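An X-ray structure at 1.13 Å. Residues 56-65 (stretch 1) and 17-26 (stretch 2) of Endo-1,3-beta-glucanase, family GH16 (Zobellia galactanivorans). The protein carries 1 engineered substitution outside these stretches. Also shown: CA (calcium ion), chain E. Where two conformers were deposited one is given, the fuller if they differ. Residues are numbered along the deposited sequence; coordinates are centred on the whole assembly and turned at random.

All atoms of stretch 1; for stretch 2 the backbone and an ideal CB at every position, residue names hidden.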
# COMPACT_ATOMS: atom_id res chain seq x y z
N ASN A 56 7.94 1.16 -14.49
CA ASN A 56 6.91 1.05 -13.48
C ASN A 56 6.92 1.99 -12.36
O ASN A 56 5.95 2.04 -11.60
CB ASN A 56 6.86 -0.43 -12.97
CG ASN A 56 6.73 -1.45 -14.07
OD1 ASN A 56 7.63 -2.27 -14.29
ND2 ASN A 56 5.61 -1.42 -14.82
N SER A 57 7.98 2.82 -12.21
CA SER A 57 7.96 3.84 -11.21
C SER A 57 8.97 4.85 -11.56
O SER A 57 10.07 4.56 -12.08
CB SER A 57 8.14 3.32 -9.79
OG SER A 57 9.41 2.69 -9.68
N PHE A 58 8.66 6.11 -11.22
CA PHE A 58 9.56 7.24 -11.58
C PHE A 58 9.06 8.47 -10.84
O PHE A 58 7.82 8.58 -10.51
CB PHE A 58 9.62 7.49 -13.13
CG PHE A 58 8.26 7.67 -13.73
CD1 PHE A 58 7.44 6.59 -14.04
CD2 PHE A 58 7.78 8.94 -14.06
CE1 PHE A 58 6.20 6.75 -14.65
CE2 PHE A 58 6.58 9.10 -14.74
CZ PHE A 58 5.75 7.99 -15.00
N VAL A 59 9.95 9.42 -10.64
CA VAL A 59 9.61 10.63 -9.93
C VAL A 59 9.91 11.78 -10.89
O VAL A 59 11.00 11.86 -11.51
CB VAL A 59 10.43 10.82 -8.65
CG1 VAL A 59 10.05 12.04 -7.85
CG2 VAL A 59 10.25 9.55 -7.75
N SER A 60 8.94 12.67 -11.04
CA SER A 60 9.14 13.80 -11.96
C SER A 60 8.11 14.82 -11.63
O SER A 60 7.00 14.51 -11.11
CB SER A 60 8.93 13.41 -13.42
OG SER A 60 7.63 12.85 -13.67
N ASP A 61 8.42 16.09 -11.89
CA ASP A 61 7.42 17.13 -11.78
C ASP A 61 6.73 17.22 -10.37
O ASP A 61 5.50 17.50 -10.33
CB ASP A 61 6.41 16.95 -12.97
CG ASP A 61 5.43 18.10 -13.18
OD1 ASP A 61 5.80 19.29 -12.94
OD2 ASP A 61 4.30 17.80 -13.74
N GLY A 62 7.44 16.88 -9.32
CA GLY A 62 6.95 16.93 -7.96
C GLY A 62 6.12 15.76 -7.47
O GLY A 62 5.67 15.77 -6.33
N THR A 63 6.01 14.66 -8.25
CA THR A 63 5.22 13.55 -7.82
C THR A 63 5.88 12.23 -8.20
O THR A 63 6.62 12.09 -9.23
CB THR A 63 3.79 13.54 -8.43
OG1 THR A 63 3.86 13.37 -9.83
CG2 THR A 63 3.02 14.76 -8.20
N LEU A 64 5.62 11.20 -7.38
CA LEU A 64 5.93 9.82 -7.71
C LEU A 64 4.83 9.27 -8.58
O LEU A 64 3.64 9.48 -8.31
CB LEU A 64 5.97 9.01 -6.36
CG LEU A 64 5.98 7.49 -6.54
CD1 LEU A 64 7.29 7.00 -7.14
CD2 LEU A 64 5.76 6.86 -5.18
N LYS A 65 5.20 8.51 -9.62
CA LYS A 65 4.25 7.72 -10.34
C LYS A 65 4.61 6.27 -10.21
O LYS A 65 5.80 5.88 -10.37
CB LYS A 65 4.29 8.04 -11.86
CG LYS A 65 3.72 9.38 -12.21
CD LYS A 65 4.66 10.56 -11.95
CE LYS A 65 4.25 11.78 -12.73
NZ LYS A 65 5.11 12.92 -12.36
N UNK A 17 8.53 11.99 2.08
CA UNK A 17 9.10 12.14 0.71
C UNK A 17 8.14 13.10 0.00
O UNK A 17 6.97 12.75 -0.21
CB UNK A 17 9.23 10.81 -0.03
N UNK A 18 8.61 14.30 -0.35
CA UNK A 18 7.86 15.26 -1.13
C UNK A 18 8.01 15.05 -2.66
O UNK A 18 7.33 15.69 -3.42
CB UNK A 18 8.31 16.67 -0.75
N UNK A 19 8.89 14.13 -3.03
CA UNK A 19 9.05 13.77 -4.43
C UNK A 19 9.43 14.99 -5.31
O UNK A 19 8.97 15.01 -6.49
CB UNK A 19 7.76 13.13 -4.94
N UNK A 20 10.22 15.93 -4.83
CA UNK A 20 10.54 17.11 -5.61
C UNK A 20 11.79 16.88 -6.45
O UNK A 20 12.20 17.85 -7.18
CB UNK A 20 10.73 18.32 -4.69
N UNK A 21 12.42 15.72 -6.46
CA UNK A 21 13.53 15.38 -7.26
C UNK A 21 13.14 14.62 -8.58
O UNK A 21 11.94 14.44 -8.81
CB UNK A 21 14.49 14.54 -6.41
N UNK A 22 14.11 14.19 -9.41
CA UNK A 22 13.89 13.48 -10.68
C UNK A 22 14.58 12.12 -10.77
O UNK A 22 15.84 12.06 -10.49
CB UNK A 22 14.37 14.35 -11.84
N UNK A 23 13.92 11.04 -11.18
CA UNK A 23 14.57 9.77 -11.35
C UNK A 23 13.99 8.75 -10.45
O UNK A 23 12.71 8.72 -10.33
CB UNK A 23 16.08 9.89 -11.11
N UNK A 24 14.80 7.77 -9.98
CA UNK A 24 14.34 6.64 -9.24
C UNK A 24 13.81 7.20 -7.89
O UNK A 24 14.36 8.11 -7.24
CB UNK A 24 15.45 5.60 -9.06
N UNK A 25 12.75 6.63 -7.37
CA UNK A 25 12.43 6.84 -5.95
C UNK A 25 13.69 6.77 -5.06
O UNK A 25 14.56 5.87 -5.21
CB UNK A 25 11.41 5.80 -5.49
N UNK A 26 13.76 7.70 -4.11
CA UNK A 26 14.98 7.81 -3.26
C UNK A 26 15.35 6.44 -2.64
O UNK A 26 14.59 5.94 -1.79
CB UNK A 26 14.76 8.84 -2.15
CA CA E . 5.30 16.55 -4.24

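Stretch 1 is a tight hairpin: strands 57-60 and 63-65 joined by a type I' turn from S60 to T63. Stretch 2 lies along it without regular secondary structure, and a calcium ion sits where the turn meets its backbone.

Position 17 points its CA-to-CB bond toward the hairpin but finds nothing of it within 5.5 Å, so stretch 1 leaves the choice open. It is aspartate, D17, and it works within its own segment: OD1 accepts a hydrogen bond from the backbone N of position 19 at 2.9 Å.

At position 18 the CB points away, and the backbone does the visible work: the carbonyl O lies close to the calcium. Many side chains would suit. The residue is E18; its O binds the ion at 2.4 Å, and its OE1 accepts a hydrogen bond from water 1, itself a calcium ligand.

Position 19 is the first true pocket. Its CB points toward the hairpin, 3.6 Å from G62 O and 3.8 Å from L64 N, with the aliphatic L64 and V59 nearby. A sizeable apolar group fits; phi/psi of 58/35 would favour glycine or asparagine, but the pocket rewards bulk. F19 accepts the left-handed backbone and lays one ring face under L64, whose CB stands 3.5 Å from the ring centroid and almost on the ring normal.

Position 20 points away, yet a flexible chain could curl back to the calcium, which calls for an acidic group: aspartate or glutamate by charge, the longer one by reach. The residue is E20, with OE2 2.5 Å from the ion. G62 O binds the same ion at 2.3 Å, so the metal bridges the two stretches.

Position 21 also starts away, with V59 CG1 5.3 Å from its ideal CB. A long apolar or aromatic chain could turn back over that valine. Y21 does so, V59 CG1 lying over one ring face, 4.1 Å from the centroid; its OH donates to D17 OD2 at 2.7 Å. Water 2 joins the backbones, donating to F19 O and Y21 O and accepting from G62 N at 2.6 Å.

Position 22 points away and tolerates most residues, polar ones readily. E22 contributes its backbone here: CA makes a CA-H...O contact with V59 O at 3.4 Å.

Position 23, at phi/psi 119/-148, would jam a CB against the preceding carbonyl, so glycine is called for. G23 forms a single antiparallel bridge with V59: G23 N donates to V59 O at 3.1 Å, and V59 N to G23 O at 2.9 Å.

Position 24 points away, with nothing of stretch 1 within 5.5 Å of its ideal CB, so most side chains would do; it is K24.

Position 25 lies sideways, its CB near V59 CG2 and L64 CD1. A compact apolar group fits, and the backbone angles allow proline. P25 sets CG 3.8 Å from L64 CD1 and 4.2 Å from V59 CG2.

At position 26 the hairpin sets no limit, so many side chains would serve; it is D26, whose N donates to Y21 OH at 2.9 Å.

Stretch 2 17-26: DEFEYEGKPD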
# COMPACT_ATOMS: atom_id res chain seq x y z
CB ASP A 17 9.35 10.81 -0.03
CG ASP A 17 10.29 11.05 -1.19
OD1 ASP A 17 10.46 12.19 -1.64
OD2 ASP A 17 10.85 9.97 -1.67
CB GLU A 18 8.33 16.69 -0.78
CG GLU A 18 8.09 17.00 0.70
CD GLU A 18 6.68 17.03 1.13
OE1 GLU A 18 5.73 17.48 0.41
OE2 GLU A 18 6.46 16.68 2.32
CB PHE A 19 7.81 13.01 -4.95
CG PHE A 19 7.64 11.70 -4.26
CD1 PHE A 19 8.61 10.71 -4.34
CD2 PHE A 19 6.52 11.50 -3.47
CE1 PHE A 19 8.45 9.49 -3.66
CE2 PHE A 19 6.37 10.30 -2.75
CZ PHE A 19 7.32 9.29 -2.86
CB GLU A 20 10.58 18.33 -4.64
CG GLU A 20 9.17 18.71 -4.05
CD GLU A 20 7.95 18.96 -5.04
OE1 GLU A 20 8.32 19.64 -6.06
OE2 GLU A 20 6.66 18.53 -4.81
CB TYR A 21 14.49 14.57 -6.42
CG TYR A 21 13.80 13.32 -5.83
CD1 TYR A 21 13.81 12.06 -6.47
CD2 TYR A 21 13.24 13.36 -4.57
CE1 TYR A 21 13.20 10.92 -5.89
CE2 TYR A 21 12.56 12.24 -3.99
CZ TYR A 21 12.57 11.09 -4.63
OH TYR A 21 11.95 9.91 -4.11
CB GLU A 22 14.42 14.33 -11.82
CG GLU A 22 13.87 13.82 -13.17
CD GLU A 22 14.22 14.79 -14.33
OE1 GLU A 22 13.62 15.86 -14.53
OE2 GLU A 22 15.08 14.43 -15.04
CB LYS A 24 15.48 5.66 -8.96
CG LYS A 24 16.18 5.07 -10.20
CD LYS A 24 17.28 4.05 -9.76
CE LYS A 24 18.35 4.52 -8.72
NZ LYS A 24 18.12 4.51 -7.22
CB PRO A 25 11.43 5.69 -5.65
CG PRO A 25 10.79 5.46 -6.95
CD PRO A 25 11.86 5.61 -8.02
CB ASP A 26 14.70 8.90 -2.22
CG ASP A 26 15.88 9.20 -1.34
OD1 ASP A 26 16.87 8.47 -1.28
OD2 ASP A 26 15.77 10.24 -0.65
O HOH W 1 4.98 17.76 -2.19
O HOH W 2 9.67 15.66 -9.00
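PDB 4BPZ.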